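Local coordinates for uridylate kinase (Archaeoglobus fulgidus, PDB 2IJ9), which probably catalyses the reversible transfer of phosphate from ATP to UMP, giving UDP and ADP on the pyrimidine pathway to CTP, at residues I19-E27 / L76-A84. The protein carries 1 engineered substitution. Residues are numbered along the deposited sequence; the frame is centred on the assembly and turned at random.
Sequences IREFAKTIE and LLISAIPSA
Ala23 sets its methyl against that of Ala80, CB to CB 3.5 Å, and two side chains this small let the helices close in; the backbones come nearest next door, between Ala23 CA and Ile81 CA at 5.3 Å. Ile19, one turn earlier, spreads two branches over the partner helix. With CG1 beside the backbone N (chi1 -73°), CG2 is left anti to it and lies on Ala80 CB, while the Ile19 and Leu76 side chains cross at about a right angle, Ile19 CD1 3.8 Å from Leu76 CD2. In this amino acid kinase fold, helices 16-32 and 59-80 pack on the central sheet, and segments 19-27 and 76-80 cross at 62°; Ile26 and Leu77, branched and apolar, both reach down to Val37 of strand 34-39. Beyond the helix end, Ile81 puts CD1 3.7 Å from Ile26 CG2 and also touches Val104 of strand 104-107. Ile81 opens a type I turn that ends at Ala84. Glu27, across on helix 16-32 and bent at chi2 (68°), holds its carboxylate out to this turn: OE2 accepts Ser83 OG at 2.8 Å through its syn lone pair, and OE1 takes a weak bond from Ser83 N at 3.4 Å. Replacing Glu27 by alanine removes both acceptors and would probably leave the turn less firmly tied to helix 16-32.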
# COMPACT_ATOMS: atom_id res chain seq x y z
N ILE B 19 6.18 -0.93 13.00
CA ILE B 19 7.44 -1.65 12.88
C ILE B 19 8.42 -1.20 13.98
O ILE B 19 9.04 -2.03 14.68
CB ILE B 19 8.04 -1.51 11.45
CG1 ILE B 19 7.22 -2.37 10.47
CG2 ILE B 19 9.53 -1.90 11.42
CD1 ILE B 19 7.66 -2.31 9.00
N ARG B 20 8.52 0.11 14.18
CA ARG B 20 9.32 0.61 15.28
C ARG B 20 8.85 -0.02 16.60
O ARG B 20 9.66 -0.42 17.42
CB ARG B 20 9.31 2.14 15.34
CG ARG B 20 10.57 2.74 15.95
CD ARG B 20 10.49 4.25 16.08
NE ARG B 20 9.85 4.86 14.92
CZ ARG B 20 10.49 5.28 13.84
NH1 ARG B 20 11.81 5.16 13.75
NH2 ARG B 20 9.81 5.82 12.83
N GLU B 21 7.53 -0.17 16.76
CA GLU B 21 6.94 -0.74 17.96
C GLU B 21 7.34 -2.20 18.14
O GLU B 21 7.72 -2.61 19.24
CB GLU B 21 5.41 -0.59 17.92
CG GLU B 21 4.72 -0.60 19.28
CD GLU B 21 3.19 -0.68 19.18
OE1 GLU B 21 2.68 -1.27 18.20
OE2 GLU B 21 2.50 -0.17 20.09
N PHE B 22 7.27 -2.99 17.06
CA PHE B 22 7.71 -4.39 17.10
C PHE B 22 9.21 -4.57 17.36
O PHE B 22 9.61 -5.37 18.22
CB PHE B 22 7.33 -5.12 15.82
CG PHE B 22 5.91 -5.58 15.77
CD1 PHE B 22 5.51 -6.75 16.41
CD2 PHE B 22 4.95 -4.84 15.09
CE1 PHE B 22 4.19 -7.18 16.37
CE2 PHE B 22 3.63 -5.26 15.04
CZ PHE B 22 3.25 -6.43 15.68
N ALA B 23 10.03 -3.82 16.62
CA ALA B 23 11.48 -3.85 16.80
C ALA B 23 11.85 -3.59 18.25
O ALA B 23 12.58 -4.36 18.87
CB ALA B 23 12.17 -2.85 15.89
N LYS B 24 11.31 -2.51 18.81
CA LYS B 24 11.61 -2.12 20.18
C LYS B 24 11.34 -3.24 21.18
O LYS B 24 12.15 -3.46 22.09
CB LYS B 24 10.86 -0.84 20.56
CG LYS B 24 11.52 0.43 20.01
CD LYS B 24 11.22 1.64 20.87
CE LYS B 24 11.97 2.86 20.37
NZ LYS B 24 11.79 4.04 21.27
N THR B 25 10.23 -3.95 20.98
CA THR B 25 9.95 -5.14 21.78
C THR B 25 11.02 -6.22 21.56
O THR B 25 11.56 -6.78 22.53
CB THR B 25 8.54 -5.67 21.49
OG1 THR B 25 7.59 -4.88 22.21
CG2 THR B 25 8.38 -7.12 21.92
N ILE B 26 11.35 -6.48 20.30
CA ILE B 26 12.31 -7.54 19.98
C ILE B 26 13.68 -7.21 20.57
O ILE B 26 14.34 -8.06 21.14
CB ILE B 26 12.41 -7.77 18.46
CG1 ILE B 26 11.10 -8.37 17.93
CG2 ILE B 26 13.57 -8.68 18.10
CD1 ILE B 26 10.93 -8.23 16.42
N GLU B 27 14.06 -5.95 20.46
CA GLU B 27 15.29 -5.46 21.06
C GLU B 27 15.32 -5.64 22.58
O GLU B 27 16.33 -6.05 23.12
CB GLU B 27 15.50 -4.00 20.69
CG GLU B 27 16.77 -3.40 21.21
CD GLU B 27 17.98 -4.00 20.55
OE1 GLU B 27 18.20 -3.70 19.36
OE2 GLU B 27 18.70 -4.74 21.25
N LEU B 76 13.43 -4.94 6.02
CA LEU B 76 12.78 -3.77 6.54
C LEU B 76 12.82 -3.81 8.05
O LEU B 76 13.23 -2.85 8.70
CB LEU B 76 11.34 -3.71 6.04
CG LEU B 76 10.71 -2.31 6.02
CD1 LEU B 76 11.51 -1.34 5.15
CD2 LEU B 76 9.26 -2.39 5.59
N LEU B 77 12.42 -4.94 8.61
CA LEU B 77 12.42 -5.11 10.06
C LEU B 77 13.83 -4.93 10.67
O LEU B 77 13.97 -4.35 11.73
CB LEU B 77 11.83 -6.47 10.42
CG LEU B 77 11.85 -6.86 11.89
CD1 LEU B 77 11.26 -5.77 12.83
CD2 LEU B 77 11.11 -8.18 12.05
N ILE B 78 14.85 -5.43 9.98
CA ILE B 78 16.23 -5.36 10.44
C ILE B 78 16.75 -3.93 10.56
O ILE B 78 17.52 -3.62 11.47
CB ILE B 78 17.15 -6.19 9.52
CG1 ILE B 78 16.90 -7.67 9.75
CG2 ILE B 78 18.62 -5.90 9.76
CD1 ILE B 78 17.42 -8.56 8.65
N SER B 79 16.31 -3.05 9.65
CA SER B 79 16.68 -1.64 9.70
C SER B 79 16.31 -1.18 11.09
O SER B 79 17.11 -0.54 11.78
CB SER B 79 15.88 -0.83 8.69
OG SER B 79 15.73 -1.49 7.44
N ALA B 80 15.11 -1.56 11.49
CA ALA B 80 14.54 -1.11 12.75
C ALA B 80 15.25 -1.63 13.99
O ALA B 80 15.31 -0.93 14.99
CB ALA B 80 13.06 -1.42 12.79
N ILE B 81 15.77 -2.85 13.96
CA ILE B 81 16.49 -3.36 15.14
C ILE B 81 18.01 -3.38 14.99
O ILE B 81 18.56 -4.09 14.15
CB ILE B 81 15.88 -4.68 15.70
CG1 ILE B 81 16.96 -5.54 16.35
CG2 ILE B 81 15.08 -5.45 14.65
CD1 ILE B 81 16.45 -6.36 17.50
N PRO B 82 18.71 -2.55 15.80
CA PRO B 82 20.16 -2.34 15.66
C PRO B 82 21.01 -3.55 16.08
O PRO B 82 22.13 -3.70 15.60
CB PRO B 82 20.42 -1.14 16.58
CG PRO B 82 19.35 -1.23 17.61
CD PRO B 82 18.14 -1.76 16.90
N SER B 83 20.46 -4.41 16.93
CA SER B 83 21.19 -5.60 17.40
C SER B 83 20.96 -6.83 16.52
O SER B 83 21.29 -7.96 16.88
CB SER B 83 20.81 -5.90 18.84
OG SER B 83 20.98 -4.75 19.64
N ALA B 84 20.39 -6.61 15.34
CA ALA B 84 20.15 -7.70 14.42
C ALA B 84 21.32 -7.86 13.46
O ALA B 84 22.02 -6.88 13.14
CB ALA B 84 18.86 -7.46 13.65